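Local coordinates for protein transcriptional regulator, TetR family (Marinobacter aquaeolei, PDB 3NNR) that probably binds DNA through an N-terminal helix-turn-helix and regulates transcription, as a member of the TetR family, at the interface of chains A and B. Residues are numbered along the deposited sequence; one frame, centred on the assembly and turned at random. Chains: chain A/B, Transcriptional regulator, TetR family.

Contact 1: the interface of chains A and B. Residues chain A 162, 188-189, 192-193, 210; chain B 147, 150-151, 153-154, 157.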
ATOM      1  N   TRP A 162       3.528  -4.383  -0.514  1.00 63.27           N
ATOM      2  CA  TRP A 162       3.846  -5.730  -0.012  1.00 62.15           C
ATOM      3  C   TRP A 162       4.642  -5.686   1.297  1.00 61.75           C
ATOM      4  O   TRP A 162       4.301  -6.421   2.215  1.00 57.70           O
ATOM      5  CB  TRP A 162       4.585  -6.545  -1.078  1.00 62.65           C
ATOM      6  CG  TRP A 162       4.809  -7.966  -0.653  1.00 60.85           C
ATOM      7  CD1 TRP A 162       6.002  -8.570  -0.426  1.00 62.70           C
ATOM      8  CD2 TRP A 162       3.803  -8.933  -0.355  1.00 59.30           C
ATOM      9  NE1 TRP A 162       5.806  -9.874  -0.030  1.00 61.08           N
ATOM     10  CE2 TRP A 162       4.464 -10.118   0.032  1.00 58.04           C
ATOM     11  CE3 TRP A 162       2.393  -8.916  -0.382  1.00 54.68           C
ATOM     12  CZ2 TRP A 162       3.770 -11.287   0.390  1.00 66.48           C
ATOM     13  CZ3 TRP A 162       1.711 -10.050  -0.015  1.00 54.68           C
ATOM     14  CH2 TRP A 162       2.398 -11.239   0.348  1.00 66.16           C
ATOM     15  N   TYR A 188       4.261 -13.947  -6.195  1.00 62.19           N
ATOM     16  CA  TYR A 188       3.116 -14.849  -6.264  1.00 64.38           C
ATOM     17  C   TYR A 188       1.816 -14.040  -6.398  1.00 65.26           C
ATOM     18  O   TYR A 188       0.956 -14.366  -7.237  1.00 65.44           O
ATOM     19  CB  TYR A 188       3.091 -15.742  -5.006  1.00 66.27           C
ATOM     20  CG  TYR A 188       1.916 -16.716  -4.853  1.00 72.93           C
ATOM     21  CD1 TYR A 188       1.779 -17.837  -5.691  1.00 72.03           C
ATOM     22  CD2 TYR A 188       0.978 -16.558  -3.813  1.00 75.15           C
ATOM     23  CE1 TYR A 188       0.708 -18.740  -5.524  1.00 75.41           C
ATOM     24  CE2 TYR A 188      -0.081 -17.458  -3.640  1.00 75.81           C
ATOM     25  CZ  TYR A 188      -0.217 -18.543  -4.501  1.00 80.94           C
ATOM     26  OH  TYR A 188      -1.275 -19.421  -4.320  1.00 93.44           O
ATOM     27  N   GLN A 189       1.709 -12.974  -5.599  1.00 63.45           N
ATOM     28  CA  GLN A 189       0.533 -12.089  -5.622  1.00 64.82           C
ATOM     29  C   GLN A 189       0.404 -11.284  -6.921  1.00 65.81           C
ATOM     30  O   GLN A 189      -0.720 -11.095  -7.400  1.00 71.07           O
ATOM     31  CB  GLN A 189       0.516 -11.157  -4.403  1.00 61.68           C
ATOM     32  CG  GLN A 189       0.359 -11.895  -3.061  1.00 61.68           C
ATOM     33  CD  GLN A 189      -0.944 -12.626  -2.922  1.00 59.79           C
ATOM     34  OE1 GLN A 189      -1.986 -12.079  -3.225  1.00 70.56           O
ATOM     35  NE2 GLN A 189      -0.897 -13.854  -2.443  1.00 63.33           N
ATOM     36  N   THR A 192      -0.631 -13.667  -9.676  1.00 68.00           N
ATOM     37  CA  THR A 192      -2.039 -13.995  -9.483  1.00 69.48           C
ATOM     38  C   THR A 192      -2.930 -13.038 -10.281  1.00 71.66           C
ATOM     39  O   THR A 192      -3.995 -13.448 -10.729  1.00 75.77           O
ATOM     40  CB  THR A 192      -2.426 -13.953  -7.996  1.00 68.64           C
ATOM     41  OG1 THR A 192      -1.620 -14.903  -7.290  1.00 64.68           O
ATOM     42  CG2 THR A 192      -3.888 -14.277  -7.782  1.00 65.53           C
ATOM     43  N   LEU A 193      -2.493 -11.789 -10.470  1.00 70.45           N
ATOM     44  CA  LEU A 193      -3.255 -10.822 -11.276  1.00 71.15           C
ATOM     45  C   LEU A 193      -3.403 -11.272 -12.731  1.00 72.10           C
ATOM     46  O   LEU A 193      -4.458 -11.059 -13.308  1.00 76.62           O
ATOM     47  CB  LEU A 193      -2.634  -9.415 -11.260  1.00 65.22           C
ATOM     48  CG  LEU A 193      -2.501  -8.726  -9.919  1.00 63.48           C
ATOM     49  CD1 LEU A 193      -1.680  -7.444 -10.075  1.00 53.58           C
ATOM     50  CD2 LEU A 193      -3.889  -8.458  -9.331  1.00 50.60           C
ATOM     51  N   ARG A 210       5.081 -19.370 -10.988  1.00 79.90           N
ATOM     52  CA  ARG A 210       4.342 -18.728  -9.883  1.00 78.93           C
ATOM     53  C   ARG A 210       4.476 -19.540  -8.589  1.00 79.93           C
ATOM     54  O   ARG A 210       4.823 -18.977  -7.549  1.00 77.51           O
ATOM     55  CB  ARG A 210       2.867 -18.494 -10.279  1.00 78.85           C
ATOM     56  CG  ARG A 210       1.935 -18.006  -9.166  1.00 75.07           C
ATOM     57  CD  ARG A 210       0.604 -17.512  -9.739  1.00 69.21           C
ATOM     58  NE  ARG A 210      -0.378 -17.248  -8.683  1.00 69.31           N
ATOM     59  CZ  ARG A 210      -1.231 -18.142  -8.145  1.00 70.61           C
ATOM     60  NH1 ARG A 210      -1.244 -19.422  -8.517  1.00 74.66           N
ATOM     61  NH2 ARG A 210      -2.073 -17.756  -7.179  1.00 74.57           N
TER
ATOM     62  N   LEU B 147      -6.325 -20.106  -5.001  1.00 95.44           N
ATOM     63  CA  LEU B 147      -6.485 -18.940  -5.891  1.00 92.57           C
ATOM     64  C   LEU B 147      -7.426 -17.864  -5.299  1.00 89.24           C
ATOM     65  O   LEU B 147      -7.258 -16.677  -5.584  1.00 90.11           O
ATOM     66  CB  LEU B 147      -6.929 -19.387  -7.286  1.00 94.58           C
ATOM     67  CG  LEU B 147      -7.207 -18.359  -8.393  1.00 98.39           C
ATOM     68  CD1 LEU B 147      -6.179 -17.231  -8.427  1.00101.72           C
ATOM     69  CD2 LEU B 147      -7.305 -19.060  -9.788  1.00 99.47           C
ATOM     70  N   ALA B 150      -5.393 -16.013  -2.436  1.00 73.54           N
ATOM     71  CA  ALA B 150      -4.500 -15.119  -3.162  1.00 73.53           C
ATOM     72  C   ALA B 150      -5.289 -13.895  -3.639  1.00 71.50           C
ATOM     73  O   ALA B 150      -4.893 -12.764  -3.374  1.00 68.57           O
ATOM     74  CB  ALA B 150      -3.870 -15.827  -4.338  1.00 74.45           C
HETATM   75  N   MSE B 151      -6.410 -14.124  -4.312  1.00 70.95           N
HETATM   76  CA  MSE B 151      -7.227 -13.003  -4.796  1.00 71.84           C
HETATM   77  C   MSE B 151      -7.732 -12.086  -3.698  1.00 70.63           C
HETATM   78  O   MSE B 151      -7.834 -10.885  -3.931  1.00 72.96           O
HETATM   79  CB  MSE B 151      -8.396 -13.485  -5.643  1.00 72.79           C
HETATM   80  CG  MSE B 151      -8.000 -13.692  -7.065  1.00 78.56           C
HETATM   81 SE   MSE B 151      -9.186 -14.889  -7.916  0.75 88.74          SE
HETATM   82  CE  MSE B 151     -10.942 -14.472  -7.040  1.00 85.29           C
ATOM     83  N   LEU B 153      -6.247 -11.504  -0.739  1.00 65.72           N
ATOM     84  CA  LEU B 153      -5.115 -10.686  -0.336  1.00 65.86           C
ATOM     85  C   LEU B 153      -4.907  -9.503  -1.307  1.00 65.57           C
ATOM     86  O   LEU B 153      -4.689  -8.380  -0.842  1.00 67.20           O
ATOM     87  CB  LEU B 153      -3.842 -11.539  -0.214  1.00 66.34           C
ATOM     88  CG  LEU B 153      -2.602 -10.927   0.417  1.00 63.88           C
ATOM     89  CD1 LEU B 153      -2.930 -10.284   1.749  1.00 61.90           C
ATOM     90  CD2 LEU B 153      -1.515 -11.994   0.574  1.00 62.83           C
ATOM     91  N   ASN B 154      -5.032  -9.739  -2.625  1.00 63.93           N
ATOM     92  CA  ASN B 154      -4.900  -8.658  -3.627  1.00 61.13           C
ATOM     93  C   ASN B 154      -5.933  -7.550  -3.420  1.00 59.00           C
ATOM     94  O   ASN B 154      -5.595  -6.385  -3.533  1.00 56.86           O
ATOM     95  CB  ASN B 154      -4.933  -9.184  -5.066  1.00 62.14           C
ATOM     96  CG  ASN B 154      -3.638  -9.890  -5.475  1.00 64.87           C
ATOM     97  OD1 ASN B 154      -2.583  -9.681  -4.892  1.00 59.79           O
ATOM     98  ND2 ASN B 154      -3.722 -10.704  -6.502  1.00 71.53           N
ATOM     99  N   LEU B 157      -4.666  -5.613  -0.470  1.00 60.86           N
ATOM    100  CA  LEU B 157      -3.484  -4.856  -0.886  1.00 60.16           C
ATOM    101  C   LEU B 157      -3.870  -3.602  -1.690  1.00 62.07           C
ATOM    102  O   LEU B 157      -3.304  -2.535  -1.488  1.00 62.54           O
ATOM    103  CB  LEU B 157      -2.515  -5.754  -1.692  1.00 61.29           C
ATOM    104  CG  LEU B 157      -1.750  -6.860  -0.935  1.00 60.29           C
ATOM    105  CD1 LEU B 157      -1.046  -7.856  -1.878  1.00 55.02           C
ATOM    106  CD2 LEU B 157      -0.698  -6.255  -0.015  1.00 51.53           C
TER

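Contact 2: the interface of chains A and B. Residues chain A 154, 156-158, 160-161, 165; chain B 154, 156-158, 160-161, 165.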
ATOM      1  N   ASN A 154      -3.002  -1.913 -10.695  1.00 63.93           N
ATOM      2  CA  ASN A 154      -3.121  -2.975  -9.671  1.00 61.13           C
ATOM      3  C   ASN A 154      -1.774  -3.627  -9.359  1.00 59.00           C
ATOM      4  O   ASN A 154      -1.483  -3.880  -8.203  1.00 56.86           O
ATOM      5  CB  ASN A 154      -4.175  -4.026 -10.035  1.00 62.14           C
ATOM      6  CG  ASN A 154      -5.609  -3.521  -9.857  1.00 64.87           C
ATOM      7  OD1 ASN A 154      -5.870  -2.578  -9.122  1.00 59.79           O
ATOM      8  ND2 ASN A 154      -6.539  -4.178 -10.511  1.00 71.53           N
ATOM      9  N   TRP A 156       1.143  -2.115  -9.600  1.00 61.10           N
ATOM     10  CA  TRP A 156       1.837  -1.106  -8.821  1.00 57.56           C
ATOM     11  C   TRP A 156       1.345  -1.120  -7.395  1.00 58.74           C
ATOM     12  O   TRP A 156       2.156  -1.129  -6.464  1.00 60.69           O
ATOM     13  CB  TRP A 156       1.662   0.284  -9.459  1.00 58.19           C
ATOM     14  CG  TRP A 156       2.509   1.368  -8.870  1.00 59.22           C
ATOM     15  CD1 TRP A 156       3.721   1.820  -9.345  1.00 62.48           C
ATOM     16  CD2 TRP A 156       2.219   2.155  -7.704  1.00 51.01           C
ATOM     17  NE1 TRP A 156       4.195   2.825  -8.535  1.00 59.62           N
ATOM     18  CE2 TRP A 156       3.292   3.055  -7.530  1.00 47.35           C
ATOM     19  CE3 TRP A 156       1.149   2.189  -6.792  1.00 59.40           C
ATOM     20  CZ2 TRP A 156       3.337   3.972  -6.474  1.00 56.04           C
ATOM     21  CZ3 TRP A 156       1.190   3.109  -5.727  1.00 53.37           C
ATOM     22  CH2 TRP A 156       2.281   3.981  -5.578  1.00 57.52           C
ATOM     23  N   LEU A 157       0.023  -1.120  -7.228  1.00 60.86           N
ATOM     24  CA  LEU A 157      -0.615  -1.089  -5.911  1.00 60.16           C
ATOM     25  C   LEU A 157      -0.195  -2.294  -5.050  1.00 62.07           C
ATOM     26  O   LEU A 157       0.076  -2.147  -3.865  1.00 62.54           O
ATOM     27  CB  LEU A 157      -2.155  -1.019  -6.051  1.00 61.29           C
ATOM     28  CG  LEU A 157      -2.778   0.294  -6.572  1.00 60.29           C
ATOM     29  CD1 LEU A 157      -4.269   0.147  -6.935  1.00 55.02           C
ATOM     30  CD2 LEU A 157      -2.649   1.401  -5.535  1.00 51.53           C
ATOM     31  N   VAL A 158      -0.121  -3.471  -5.666  1.00 64.05           N
ATOM     32  CA  VAL A 158       0.285  -4.698  -4.976  1.00 62.80           C
ATOM     33  C   VAL A 158       1.762  -4.691  -4.629  1.00 62.33           C
ATOM     34  O   VAL A 158       2.116  -5.016  -3.514  1.00 63.90           O
ATOM     35  CB  VAL A 158      -0.057  -5.971  -5.792  1.00 64.63           C
ATOM     36  CG1 VAL A 158       0.728  -7.198  -5.287  1.00 58.86           C
ATOM     37  CG2 VAL A 158      -1.576  -6.214  -5.762  1.00 57.14           C
ATOM     38  N   THR A 160       4.067  -2.158  -4.373  1.00 64.53           N
ATOM     39  CA  THR A 160       4.488  -1.113  -3.436  1.00 61.49           C
ATOM     40  C   THR A 160       3.877  -1.207  -2.058  1.00 63.53           C
ATOM     41  O   THR A 160       4.345  -0.510  -1.184  1.00 70.40           O
ATOM     42  CB  THR A 160       4.245   0.286  -4.011  1.00 60.32           C
ATOM     43  OG1 THR A 160       2.847   0.509  -4.202  1.00 62.51           O
ATOM     44  CG2 THR A 160       4.969   0.412  -5.309  1.00 50.07           C
ATOM     45  N   ASN A 161       2.855  -2.037  -1.857  1.00 61.96           N
ATOM     46  CA  ASN A 161       2.261  -2.251  -0.543  1.00 63.59           C
ATOM     47  C   ASN A 161       2.611  -3.618   0.089  1.00 64.19           C
ATOM     48  O   ASN A 161       2.044  -3.976   1.143  1.00 66.01           O
ATOM     49  CB  ASN A 161       0.712  -2.159  -0.656  1.00 67.76           C
ATOM     50  CG  ASN A 161       0.016  -1.751   0.672  1.00 68.26           C
ATOM     51  OD1 ASN A 161       0.549  -0.933   1.439  1.00 78.50           O
ATOM     52  ND2 ASN A 161      -1.202  -2.304   0.924  1.00 75.75           N
ATOM     53  N   PHE A 165       2.450  -4.840   4.165  1.00 71.40           N
ATOM     54  CA  PHE A 165       1.610  -5.999   4.591  1.00 72.67           C
ATOM     55  C   PHE A 165       2.378  -6.988   5.471  1.00 77.69           C
ATOM     56  O   PHE A 165       1.812  -7.547   6.416  1.00 83.28           O
ATOM     57  CB  PHE A 165       0.995  -6.761   3.401  1.00 69.64           C
ATOM     58  CG  PHE A 165       0.281  -8.064   3.794  1.00 63.57           C
ATOM     59  CD1 PHE A 165      -0.900  -8.041   4.503  1.00 64.55           C
ATOM     60  CD2 PHE A 165       0.824  -9.309   3.468  1.00 67.44           C
ATOM     61  CE1 PHE A 165      -1.574  -9.254   4.881  1.00 73.74           C
ATOM     62  CE2 PHE A 165       0.170 -10.525   3.823  1.00 70.17           C
ATOM     63  CZ  PHE A 165      -1.037 -10.490   4.538  1.00 75.00           C
TER
ATOM     64  N   ASN B 154      -5.032  -9.739  -2.625  1.00 63.93           N
ATOM     65  CA  ASN B 154      -4.900  -8.658  -3.627  1.00 61.13           C
ATOM     66  C   ASN B 154      -5.933  -7.550  -3.420  1.00 59.00           C
ATOM     67  O   ASN B 154      -5.595  -6.385  -3.533  1.00 56.86           O
ATOM     68  CB  ASN B 154      -4.933  -9.184  -5.066  1.00 62.14           C
ATOM     69  CG  ASN B 154      -3.638  -9.890  -5.475  1.00 64.87           C
ATOM     70  OD1 ASN B 154      -2.583  -9.681  -4.892  1.00 59.79           O
ATOM     71  ND2 ASN B 154      -3.722 -10.704  -6.502  1.00 71.53           N
ATOM     72  N   TRP B 156      -7.240  -6.727  -0.509  1.00 61.10           N
ATOM     73  CA  TRP B 156      -6.756  -6.028   0.666  1.00 57.56           C
ATOM     74  C   TRP B 156      -5.630  -5.095   0.289  1.00 58.74           C
ATOM     75  O   TRP B 156      -5.641  -3.926   0.685  1.00 60.69           O
ATOM     76  CB  TRP B 156      -6.313  -7.029   1.747  1.00 58.19           C
ATOM     77  CG  TRP B 156      -5.999  -6.431   3.083  1.00 59.22           C
ATOM     78  CD1 TRP B 156      -6.842  -6.347   4.170  1.00 62.48           C
ATOM     79  CD2 TRP B 156      -4.758  -5.837   3.494  1.00 51.01           C
ATOM     80  NE1 TRP B 156      -6.197  -5.729   5.215  1.00 59.62           N
ATOM     81  CE2 TRP B 156      -4.919  -5.416   4.831  1.00 47.35           C
ATOM     82  CE3 TRP B 156      -3.520  -5.627   2.861  1.00 59.40           C
ATOM     83  CZ2 TRP B 156      -3.897  -4.783   5.547  1.00 56.04           C
ATOM     84  CZ3 TRP B 156      -2.488  -4.990   3.576  1.00 53.37           C
ATOM     85  CH2 TRP B 156      -2.690  -4.573   4.902  1.00 57.52           C
ATOM     86  N   LEU B 157      -4.666  -5.613  -0.470  1.00 60.86           N
ATOM     87  CA  LEU B 157      -3.484  -4.856  -0.886  1.00 60.16           C
ATOM     88  C   LEU B 157      -3.870  -3.602  -1.690  1.00 62.07           C
ATOM     89  O   LEU B 157      -3.304  -2.535  -1.488  1.00 62.54           O
ATOM     90  CB  LEU B 157      -2.515  -5.754  -1.692  1.00 61.29           C
ATOM     91  CG  LEU B 157      -1.750  -6.860  -0.935  1.00 60.29           C
ATOM     92  CD1 LEU B 157      -1.046  -7.856  -1.878  1.00 55.02           C
ATOM     93  CD2 LEU B 157      -0.698  -6.255  -0.015  1.00 51.53           C
ATOM     94  N   VAL B 158      -4.851  -3.739  -2.578  1.00 64.05           N
ATOM     95  CA  VAL B 158      -5.335  -2.626  -3.398  1.00 62.80           C
ATOM     96  C   VAL B 158      -6.108  -1.612  -2.576  1.00 62.33           C
ATOM     97  O   VAL B 158      -5.869  -0.428  -2.710  1.00 63.90           O
ATOM     98  CB  VAL B 158      -6.204  -3.109  -4.588  1.00 64.63           C
ATOM     99  CG1 VAL B 158      -7.042  -1.960  -5.182  1.00 58.86           C
ATOM    100  CG2 VAL B 158      -5.307  -3.769  -5.651  1.00 57.14           C
ATOM    101  N   THR B 160      -6.225  -0.971   0.796  1.00 64.53           N
ATOM    102  CA  THR B 160      -5.453  -0.287   1.836  1.00 61.49           C
ATOM    103  C   THR B 160      -4.316   0.570   1.330  1.00 63.53           C
ATOM    104  O   THR B 160      -3.784   1.324   2.114  1.00 70.40           O
ATOM    105  CB  THR B 160      -4.926  -1.273   2.883  1.00 60.32           C
ATOM    106  OG1 THR B 160      -4.003  -2.186   2.286  1.00 62.51           O
ATOM    107  CG2 THR B 160      -6.075  -2.016   3.476  1.00 50.07           C
ATOM    108  N   ASN B 161      -3.941   0.461   0.056  1.00 61.96           N
ATOM    109  CA  ASN B 161      -2.912   1.308  -0.536  1.00 63.59           C
ATOM    110  C   ASN B 161      -3.462   2.384  -1.499  1.00 64.19           C
ATOM    111  O   ASN B 161      -2.668   3.070  -2.178  1.00 66.01           O
ATOM    112  CB  ASN B 161      -1.910   0.421  -1.331  1.00 67.76           C
ATOM    113  CG  ASN B 161      -0.498   1.053  -1.471  1.00 68.26           C
ATOM    114  OD1 ASN B 161      -0.009   1.717  -0.542  1.00 78.50           O
ATOM    115  ND2 ASN B 161       0.173   0.811  -2.631  1.00 75.75           N
ATOM    116  N   PHE B 165      -1.652   5.998  -2.842  1.00 71.40           N
ATOM    117  CA  PHE B 165      -1.432   6.257  -4.295  1.00 72.67           C
ATOM    118  C   PHE B 165      -1.929   7.639  -4.726  1.00 77.69           C
ATOM    119  O   PHE B 165      -1.298   8.292  -5.564  1.00 83.28           O
ATOM    120  CB  PHE B 165      -2.078   5.189  -5.198  1.00 69.64           C
ATOM    121  CG  PHE B 165      -2.032   5.525  -6.698  1.00 63.57           C
ATOM    122  CD1 PHE B 165      -0.841   5.516  -7.391  1.00 64.55           C
ATOM    123  CD2 PHE B 165      -3.191   5.876  -7.393  1.00 67.44           C
ATOM    124  CE1 PHE B 165      -0.785   5.833  -8.792  1.00 73.74           C
ATOM    125  CE2 PHE B 165      -3.162   6.186  -8.784  1.00 70.17           C
ATOM    126  CZ  PHE B 165      -1.945   6.165  -9.483  1.00 75.00           C
TER

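Contact 1: the interface of chains A and B
Helix 186-194 of chain A lies against helix 145-160 of chain B in this patch of the two-fold interface. The polar centre is B:Asn154. Its amide nitrogen ND2 donates to the backbone carbonyl A:Gln189 O at 3.2 Å, with 149° at the hydrogen. The donor lies in the carbonyl plane, on a lone pair, and the acceptor stays close to the amide plane of B:Asn154. Chi1 of -74° puts CG of B:Asn154 anti to its own carbonyl carbon. ND2 also touches the methyl CD2 of A:Leu193, roughly at right angles to the bond.

The side chain of A:Gln189 is bent at chi2 and crosses B:Asn154 obliquely, with the amide planes 70° apart. As modelled, A:Gln189 OE1 sits 3.0 Å from B:Asn154 OD1. The same OE1 is 3.0 Å from the backbone B:Ala150 O. All three oxygens can only accept, so this is a clash. The amide of A:Gln189 may be built flipped; with its ends exchanged, the nitrogen could donate to these oxygens. The amide also packs on B:Leu153 CD2, which meets A:Gln189 CD at 3.6 Å.

Apolar contacts flank this centre. B:Leu153 CD2 comes in plane to the six-membered edge of A:Trp162, 3.8 Å from CZ3, and B:Leu157 CD1 meets CE3 of the same ring. At the other end, A:Thr192 CG2 touches B:Ala150 CB and B:Leu147 CD1.

Second-shell bonds fix A:Thr192. Its OG1 donates to A:Tyr188 O at 2.6 Å, from above the carbonyl plane. A:Arg210 grips the same OG1 side-on with NE (3.0 Å) and NH2 (2.9 Å), nearly in the guanidinium plane. A:Tyr188 CE1 covers one guanidinium face. Thus OG1 is held within chain A and the methyl CG2 is turned to chain B. The patch joins the two subunits by helix packing around the amide of B:Asn154, in keeping with TetR-family dimers.

Contact 2: the interface of chains A and B
The side chains of A:Asn161 and B:Asn161 meet across the two-fold axis, just past the ends of helices 145-160. Each CG is anti to its backbone N (chi1 -155°). A:Asn161 CB packs on B:Asn161 CG at 3.5 Å, and the reverse contact matches it. Each amide nitrogen points to the other chain's helix end. A:Asn161 ND2 lies 3.1 Å from B:Thr160 OG1 and 3.2 Å from the backbone B:Leu157 O. Both are weak, bent hydrogen bonds, and the twin pair runs from B:Asn161 to chain A.

B:Thr160 is set from within its own chain. Its OG1 takes the crowded position between backbone N and carbonyl carbon (chi1 64°). From there it donates to B:Trp156 O, from above the carbonyl plane. Its methyl CG2 sits over the centre of the B:Trp156 ring. A:Thr160 and A:Trp156 match this.

The indole of A:Trp156 meets B:Phe165 edge-to-face, with planes 63° apart. A:Trp156 CZ3 is 3.6 Å from B:Phe165 CD1, and A:Trp156 CH2 lies at the phenyl edge, in its plane. A:Leu157 crosses B:Phe165 at about a right angle, and its methyl CD2 touches B:Phe165 CB. The other methyl, CD1, packs obliquely on B:Val158 CG1, 3.9 Å away. A:Val158 CG2 in turn rests on B:Asn154 OD1. The patch closes the centre of the likely dimer with symmetric apolar packing and weak polar links.

Contact 1 and contact 2 are neighbouring patches of one two-fold interface, with the centres of their C-alpha atoms about 10 Å apart. They share B:Asn154 and B:Leu157, both on helix 145-160. Helix 162-169 of chain A also serves both, through A:Trp162 in contact 1 and A:Phe165 in contact 2. Contact 2 contains both symmetry-related copies of its residues and spans the axis. Contact 1 lies to one side and recurs with the chains exchanged. In each chain helix 145-160 thus runs from the centre to one flank. This continuous surface could fix how the subunits, and hence their DNA-binding domains, are placed in a dimer.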